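PDB 4KQC: periplasmic binding protein/LacI transcriptional regulator from Brachyspira murdochii, which probably binds a carbohydrate in the periplasm as the solute-binding component of an ABC transporter. Local coordinates for residues 6-11 with 64-69; 10-15 with 91-96; 87-92 with 102-107. All coordinates share one frame; numbering follows the deposited sequence.

Contacts 1 and 3 pair strands within the parallel sheet of one of the two alpha/beta domains, and contact 2 lies at the ends of its strands. Contact 1 pairs strands 6-10 and 66-68. Strand 89-92 continues the sheet through probable hydrogen bonds such as Ile-90 N to Ile-66 O (2.9 Å), and contact 3 adds strand 105-110 beyond it, with its centre about 10 Å from that of contact 1. Contact 2 shares Val-10 and Ser-11 with contact 1, and Gly-91 and Phe-92 with contact 3. Its centre lies about 12 Å from that of the chain, against about 21 Å for the others, consistent with a place near the interdomain cleft that holds ligand in this family.

Contact 1 (6-11 with 64-69); sequences YIAVVS and DAIAFA
Val-10 and Phe-68 stand side by side on adjacent parallel strands, their side chains crossing obliquely. Methyl CG1 of Val-10, anti to its backbone N (chi1 177°), lies 3.8 Å from CD1 of Phe-68, and the Val-10 carbonyl oxygen sits at the ring's edge, near its plane. Farther back on this face, CB of Ala-8 rests 4.1 Å from CG1 of Ile-66, a small residue beside a branched one. Val-9 and Ala-67 occupy the reverse face. Beta-branched valine and isoleucine suit such extended strands, which are stitched by bonds including Ala-67 N to Ala-8 O (2.8 Å) and Val-10 N to Ala-67 O (2.9 Å).

Asp-64 closes the starting end: its N donates to Tyr-6 O, while its OD2 accepts from Tyr-6 N at 2.8 Å, nearly straight (168°), on the anti side and 34° out of the carboxylate plane. An alanine here would probably leave Tyr-6 N without this acceptor and its end of the strand more loosely held.

Strand 36-40 flanks 6-10 and strand 89-92 flanks 66-68; helix 48-60 packs Gln-51 against Val-10 and Phe-68, whereas Phe-92 touches Val-9 and Ala-67 on the reverse face.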
# COMPACT_ATOMS: atom_id res chain seq x y z
N TYR A 6 -11.44 8.30 26.22
CA TYR A 6 -11.84 7.26 25.29
C TYR A 6 -11.75 7.75 23.85
O TYR A 6 -12.29 8.78 23.52
CB TYR A 6 -13.29 6.78 25.55
CG TYR A 6 -13.78 5.72 24.56
CD1 TYR A 6 -13.48 4.36 24.70
CD2 TYR A 6 -14.62 6.08 23.48
CE1 TYR A 6 -13.95 3.42 23.79
CE2 TYR A 6 -15.09 5.15 22.57
CZ TYR A 6 -14.77 3.83 22.75
OH TYR A 6 -15.26 2.92 21.84
N ILE A 7 -11.05 6.98 23.04
CA ILE A 7 -10.89 7.30 21.61
C ILE A 7 -11.27 6.10 20.75
O ILE A 7 -10.88 4.94 21.02
CB ILE A 7 -9.42 7.71 21.31
CG1 ILE A 7 -9.13 9.10 21.90
CG2 ILE A 7 -9.16 7.71 19.79
CD1 ILE A 7 -7.66 9.53 21.84
N ALA A 8 -12.08 6.34 19.74
CA ALA A 8 -12.54 5.30 18.83
C ALA A 8 -11.58 5.17 17.68
O ALA A 8 -11.22 6.18 17.05
CB ALA A 8 -13.89 5.68 18.27
N VAL A 9 -11.14 3.95 17.44
CA VAL A 9 -10.32 3.63 16.29
C VAL A 9 -11.06 2.66 15.37
O VAL A 9 -11.34 1.52 15.78
CB VAL A 9 -8.97 3.03 16.67
CG1 VAL A 9 -8.16 2.78 15.42
CG2 VAL A 9 -8.24 3.99 17.62
N VAL A 10 -11.45 3.12 14.17
CA VAL A 10 -12.17 2.31 13.22
C VAL A 10 -11.21 1.93 12.11
O VAL A 10 -10.76 2.80 11.37
CB VAL A 10 -13.42 3.05 12.72
CG1 VAL A 10 -14.12 2.22 11.67
CG2 VAL A 10 -14.33 3.41 13.89
N SER A 11 -10.86 0.65 12.06
CA SER A 11 -9.80 0.14 11.26
C SER A 11 -10.36 -0.58 10.03
O SER A 11 -11.62 -0.72 9.91
CB SER A 11 -9.02 -0.92 12.09
OG SER A 11 -9.82 -2.10 12.23
N ASP A 64 -13.85 11.05 22.65
CA ASP A 64 -13.02 12.21 22.66
C ASP A 64 -12.33 12.58 21.31
O ASP A 64 -11.99 13.76 21.06
CB ASP A 64 -11.96 11.99 23.73
CG ASP A 64 -12.58 11.76 25.13
OD1 ASP A 64 -13.52 12.46 25.46
OD2 ASP A 64 -12.00 11.02 25.88
N ALA A 65 -12.17 11.57 20.47
CA ALA A 65 -11.69 11.70 19.15
C ALA A 65 -11.90 10.40 18.42
O ALA A 65 -12.17 9.37 19.03
CB ALA A 65 -10.21 12.06 19.17
N ILE A 66 -11.80 10.42 17.08
CA ILE A 66 -11.94 9.25 16.24
C ILE A 66 -10.75 9.21 15.31
O ILE A 66 -10.43 10.23 14.69
CB ILE A 66 -13.20 9.33 15.38
CG1 ILE A 66 -14.44 9.27 16.31
CG2 ILE A 66 -13.33 8.20 14.34
CD1 ILE A 66 -15.74 9.65 15.61
N ALA A 67 -10.15 8.03 15.19
CA ALA A 67 -9.18 7.74 14.11
C ALA A 67 -9.82 6.76 13.18
O ALA A 67 -10.43 5.74 13.64
CB ALA A 67 -7.88 7.19 14.68
N PHE A 68 -9.69 6.98 11.88
CA PHE A 68 -10.44 6.25 10.87
C PHE A 68 -9.62 5.89 9.63
O PHE A 68 -8.93 6.79 9.08
CB PHE A 68 -11.67 7.10 10.47
CG PHE A 68 -12.63 6.40 9.42
CD1 PHE A 68 -12.90 5.03 9.47
CD2 PHE A 68 -13.28 7.16 8.43
CE1 PHE A 68 -13.79 4.42 8.60
CE2 PHE A 68 -14.19 6.54 7.55
CZ PHE A 68 -14.43 5.17 7.60
N ALA A 69 -9.69 4.62 9.23
CA ALA A 69 -9.10 4.14 7.94
C ALA A 69 -10.24 3.53 7.17
O ALA A 69 -10.63 2.42 7.52
CB ALA A 69 -8.05 3.08 8.19

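Contact 2 (10-15 with 91-96); sequences VSKGFQ and GFDSGI
The CA atoms of Ser-11 and Phe-92, the nearest pair across the two segments, are 8.5 Å apart, so side chains carry most of this contact. Both segments run from the C-terminal end of a parallel strand into a loop, at the edge where periplasmic binding proteins of this two-domain fold place their ligand cleft. Residues Phe-92 to Gly-95 form a type II' beta turn, closed by Gly-95 N donating to Phe-92 O at 2.8 Å. Asp-93 takes the positive-phi second position, which glycine fills more often, and Gly-95 itself has positive phi, a conformation that suits a residue without a side chain. In the other segment, Ser-11 makes an ST turn: its OG accepts from Gly-13 N, and Gly-13 too has positive phi.

The Phe-92 ring approaches the first loop obliquely, with CE1 3.7 Å from Val-10 O and CZ near Ser-11 CA. The polar link comes from Lys-12, whose length is needed to span the gap: extended beyond CG, it reaches NZ to within 2.7 Å of Ser-94 OG, to which it donates. Lys-12 and Asp-93 meet at about a right angle, and NZ forms a long salt bridge of 3.5 Å with Asp-93 OD2. That oxygen also receives a weak bond from Ser-94 N, which ties the carboxylate to the turn. Trp-19 of helix 18-33 touches both charged side chains, and Asp-93 also meets Gln-271, just beyond strand 267-270 of the other sheet. A water completes the bridge, accepting from Lys-12 NZ at 2.8 Å and donating to Asp-93 OD2 at 2.9 Å.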
# COMPACT_ATOMS: atom_id res chain seq x y z
N VAL A 10 -11.45 3.12 14.17
CA VAL A 10 -12.17 2.31 13.22
C VAL A 10 -11.21 1.93 12.11
O VAL A 10 -10.76 2.80 11.37
CB VAL A 10 -13.42 3.05 12.72
CG1 VAL A 10 -14.12 2.22 11.67
CG2 VAL A 10 -14.33 3.41 13.89
N SER A 11 -10.86 0.65 12.06
CA SER A 11 -9.80 0.14 11.26
C SER A 11 -10.36 -0.58 10.03
O SER A 11 -11.62 -0.72 9.91
CB SER A 11 -9.02 -0.92 12.09
OG SER A 11 -9.82 -2.10 12.23
N LYS A 12 -9.51 -1.14 9.20
CA LYS A 12 -10.02 -1.98 8.07
C LYS A 12 -10.27 -3.45 8.43
O LYS A 12 -10.62 -4.27 7.57
CB LYS A 12 -9.08 -1.90 6.88
CG LYS A 12 -8.86 -0.49 6.32
CD LYS A 12 -8.18 -0.52 4.97
CE LYS A 12 -7.75 0.87 4.53
NZ LYS A 12 -7.24 0.83 3.15
N GLY A 13 -10.21 -3.78 9.72
CA GLY A 13 -10.32 -5.16 10.15
C GLY A 13 -9.11 -6.00 9.90
O GLY A 13 -8.06 -5.49 9.50
N PHE A 14 -9.24 -7.30 10.18
CA PHE A 14 -8.11 -8.21 10.21
C PHE A 14 -8.04 -9.16 9.04
O PHE A 14 -7.31 -10.15 9.12
CB PHE A 14 -8.06 -8.98 11.52
CG PHE A 14 -7.97 -8.12 12.73
CD1 PHE A 14 -6.89 -7.28 12.90
CD2 PHE A 14 -8.90 -8.17 13.75
CE1 PHE A 14 -6.75 -6.48 14.00
CE2 PHE A 14 -8.76 -7.34 14.87
CZ PHE A 14 -7.67 -6.46 14.97
N GLN A 15 -8.73 -8.88 7.92
CA GLN A 15 -8.48 -9.65 6.71
C GLN A 15 -6.99 -9.85 6.47
O GLN A 15 -6.53 -10.96 6.12
CB GLN A 15 -9.11 -8.98 5.51
CG GLN A 15 -9.04 -9.85 4.27
CD GLN A 15 -9.61 -9.20 3.05
OE1 GLN A 15 -10.31 -8.20 3.11
NE2 GLN A 15 -9.26 -9.73 1.90
N GLY A 91 -7.33 10.81 10.20
CA GLY A 91 -7.20 9.65 9.31
C GLY A 91 -5.94 8.83 9.64
O GLY A 91 -4.90 9.38 10.14
N PHE A 92 -5.96 7.56 9.30
CA PHE A 92 -4.77 6.78 9.34
C PHE A 92 -4.71 5.74 8.26
O PHE A 92 -5.73 5.36 7.71
CB PHE A 92 -4.46 6.25 10.75
CG PHE A 92 -5.31 5.12 11.21
CD1 PHE A 92 -6.63 5.32 11.45
CD2 PHE A 92 -4.79 3.86 11.44
CE1 PHE A 92 -7.43 4.32 11.91
CE2 PHE A 92 -5.57 2.83 11.91
CZ PHE A 92 -6.93 3.05 12.14
N ASP A 93 -3.50 5.27 7.93
CA ASP A 93 -3.36 4.41 6.73
C ASP A 93 -3.97 5.19 5.51
O ASP A 93 -3.74 6.41 5.41
CB ASP A 93 -4.02 3.03 6.97
CG ASP A 93 -3.65 2.02 5.94
OD1 ASP A 93 -2.47 1.56 5.98
OD2 ASP A 93 -4.48 1.72 5.09
N SER A 94 -4.80 4.59 4.66
CA SER A 94 -5.36 5.35 3.57
C SER A 94 -6.34 6.43 4.03
O SER A 94 -6.75 7.31 3.20
CB SER A 94 -6.00 4.42 2.54
OG SER A 94 -6.85 3.54 3.20
N GLY A 95 -6.78 6.37 5.31
CA GLY A 95 -7.55 7.47 5.90
C GLY A 95 -8.89 7.66 5.23
O GLY A 95 -9.59 6.69 4.97
N ILE A 96 -9.26 8.91 5.01
CA ILE A 96 -10.57 9.28 4.48
C ILE A 96 -10.30 9.79 3.06
O ILE A 96 -9.36 10.60 2.86
CB ILE A 96 -11.19 10.43 5.28
CG1 ILE A 96 -11.62 10.02 6.67
CG2 ILE A 96 -12.43 10.98 4.58
CD1 ILE A 96 -10.56 10.04 7.70
O HOH W 1 -4.89 -0.73 3.50

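Contact 3 (87-92 with 102-107); sequences IPLIGF and QGAVLA
Leu-89 and Leu-106 join two neighbouring parallel strands of the alpha/beta sheet, linked along the chain by a loop without a helix. The short strand segments 89-92 and 105-107 pass 5.0 Å apart at 64°, so the pairing is strongly twisted and brief.

Two backbone hydrogen bonds hold it. Leu-106 N donates almost straight to Leu-89 O (2.9 Å, 164°), and Gly-91 N donates to Ala-107 O, also at 2.9 Å but more bent. The same Ala-107 oxygen receives a CA-H...O contact from Ile-90 CA at 3.3 Å. Leu-106 has a helix-like backbone that breaks the extended run, and Ala-107 N, buried here, has no partner in the model. Near the start of the pair, a water accepts from Leu-89 N at 3.1 Å; its approach to Ala-104 O is so short that its detail is doubtful.

Apolar contacts are made on both faces. On one, CD2 of Leu-89 meets CG2 of Val-105 at 3.8 Å, with Ala-104 CB a little farther off; Ile-82 of helix 76-84 also packs on Leu-89. On the other, CD1 of Ile-90 lies near the CB atoms of Leu-106 and Ala-107, and Leu-106 CD1 lies 3.8 Å from CB of Pro-88. Helix 273-288 brings Leu-283 and Ala-284 onto Ile-90, a buried place that suits a branched aliphatic residue, while Leu-106 is more exposed.

Glycine suits position 91 for lack of room, since a CB there would crowd Gly-95 CA. Methyl CG1 of Val-105, anti to its own backbone N (chi1 176°), lies 3.8 Å from Gly-91 N.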
# COMPACT_ATOMS: atom_id res chain seq x y z
N ILE A 87 -16.38 16.37 16.96
CA ILE A 87 -15.43 15.30 17.40
C ILE A 87 -14.15 15.39 16.55
O ILE A 87 -14.23 15.33 15.33
CB ILE A 87 -16.06 13.92 17.25
CG1 ILE A 87 -17.31 13.76 18.16
CG2 ILE A 87 -15.05 12.85 17.60
CD1 ILE A 87 -18.18 12.57 17.75
N PRO A 88 -12.98 15.53 17.15
CA PRO A 88 -11.77 15.54 16.36
C PRO A 88 -11.59 14.25 15.59
O PRO A 88 -11.74 13.16 16.14
CB PRO A 88 -10.68 15.69 17.40
CG PRO A 88 -11.33 16.31 18.58
CD PRO A 88 -12.75 15.90 18.56
N LEU A 89 -11.28 14.40 14.30
CA LEU A 89 -11.18 13.30 13.36
C LEU A 89 -9.76 13.24 12.78
O LEU A 89 -9.30 14.21 12.20
CB LEU A 89 -12.24 13.43 12.24
CG LEU A 89 -12.25 12.35 11.20
CD1 LEU A 89 -12.52 10.93 11.75
CD2 LEU A 89 -13.23 12.74 10.09
N ILE A 90 -9.16 12.07 12.88
CA ILE A 90 -7.81 11.78 12.37
C ILE A 90 -7.96 10.68 11.36
O ILE A 90 -8.63 9.67 11.64
CB ILE A 90 -6.91 11.29 13.53
CG1 ILE A 90 -6.76 12.35 14.63
CG2 ILE A 90 -5.54 10.77 13.08
CD1 ILE A 90 -6.31 13.69 14.13
N GLY A 91 -7.33 10.81 10.20
CA GLY A 91 -7.20 9.65 9.31
C GLY A 91 -5.94 8.83 9.64
O GLY A 91 -4.90 9.38 10.14
N PHE A 92 -5.96 7.56 9.30
CA PHE A 92 -4.77 6.78 9.34
C PHE A 92 -4.71 5.74 8.26
O PHE A 92 -5.73 5.36 7.71
CB PHE A 92 -4.46 6.25 10.75
CG PHE A 92 -5.31 5.12 11.21
CD1 PHE A 92 -6.63 5.32 11.45
CD2 PHE A 92 -4.79 3.86 11.44
CE1 PHE A 92 -7.43 4.32 11.91
CE2 PHE A 92 -5.57 2.83 11.91
CZ PHE A 92 -6.93 3.05 12.14
N GLN A 102 -14.73 16.67 3.75
CA GLN A 102 -15.56 17.79 4.16
C GLN A 102 -14.91 18.76 5.16
O GLN A 102 -15.59 19.35 6.01
CB GLN A 102 -16.91 17.23 4.70
CG GLN A 102 -17.76 16.49 3.68
CD GLN A 102 -18.88 15.67 4.32
OE1 GLN A 102 -19.91 16.19 4.73
NE2 GLN A 102 -18.67 14.38 4.44
N GLY A 103 -13.59 18.95 5.06
CA GLY A 103 -12.92 19.85 5.97
C GLY A 103 -12.79 19.37 7.38
O GLY A 103 -12.52 20.19 8.23
N ALA A 104 -13.16 18.12 7.64
CA ALA A 104 -13.23 17.62 9.03
C ALA A 104 -11.98 16.85 9.48
O ALA A 104 -11.84 16.54 10.69
CB ALA A 104 -14.47 16.79 9.20
N VAL A 105 -11.11 16.49 8.54
CA VAL A 105 -9.99 15.65 8.90
C VAL A 105 -8.81 16.57 9.32
O VAL A 105 -8.26 17.27 8.50
CB VAL A 105 -9.59 14.70 7.75
CG1 VAL A 105 -8.34 13.90 8.16
CG2 VAL A 105 -10.77 13.83 7.37
N LEU A 106 -8.43 16.49 10.59
CA LEU A 106 -7.40 17.35 11.10
C LEU A 106 -5.97 17.03 10.67
O LEU A 106 -5.14 17.95 10.51
CB LEU A 106 -7.48 17.38 12.63
CG LEU A 106 -8.70 18.03 13.28
CD1 LEU A 106 -8.74 17.71 14.76
CD2 LEU A 106 -8.62 19.53 13.12
N ALA A 107 -5.70 15.74 10.55
CA ALA A 107 -4.40 15.19 10.26
C ALA A 107 -4.58 13.71 9.99
O ALA A 107 -5.60 13.11 10.38
CB ALA A 107 -3.47 15.42 11.42
O HOH W 2 -12.16 17.17 13.14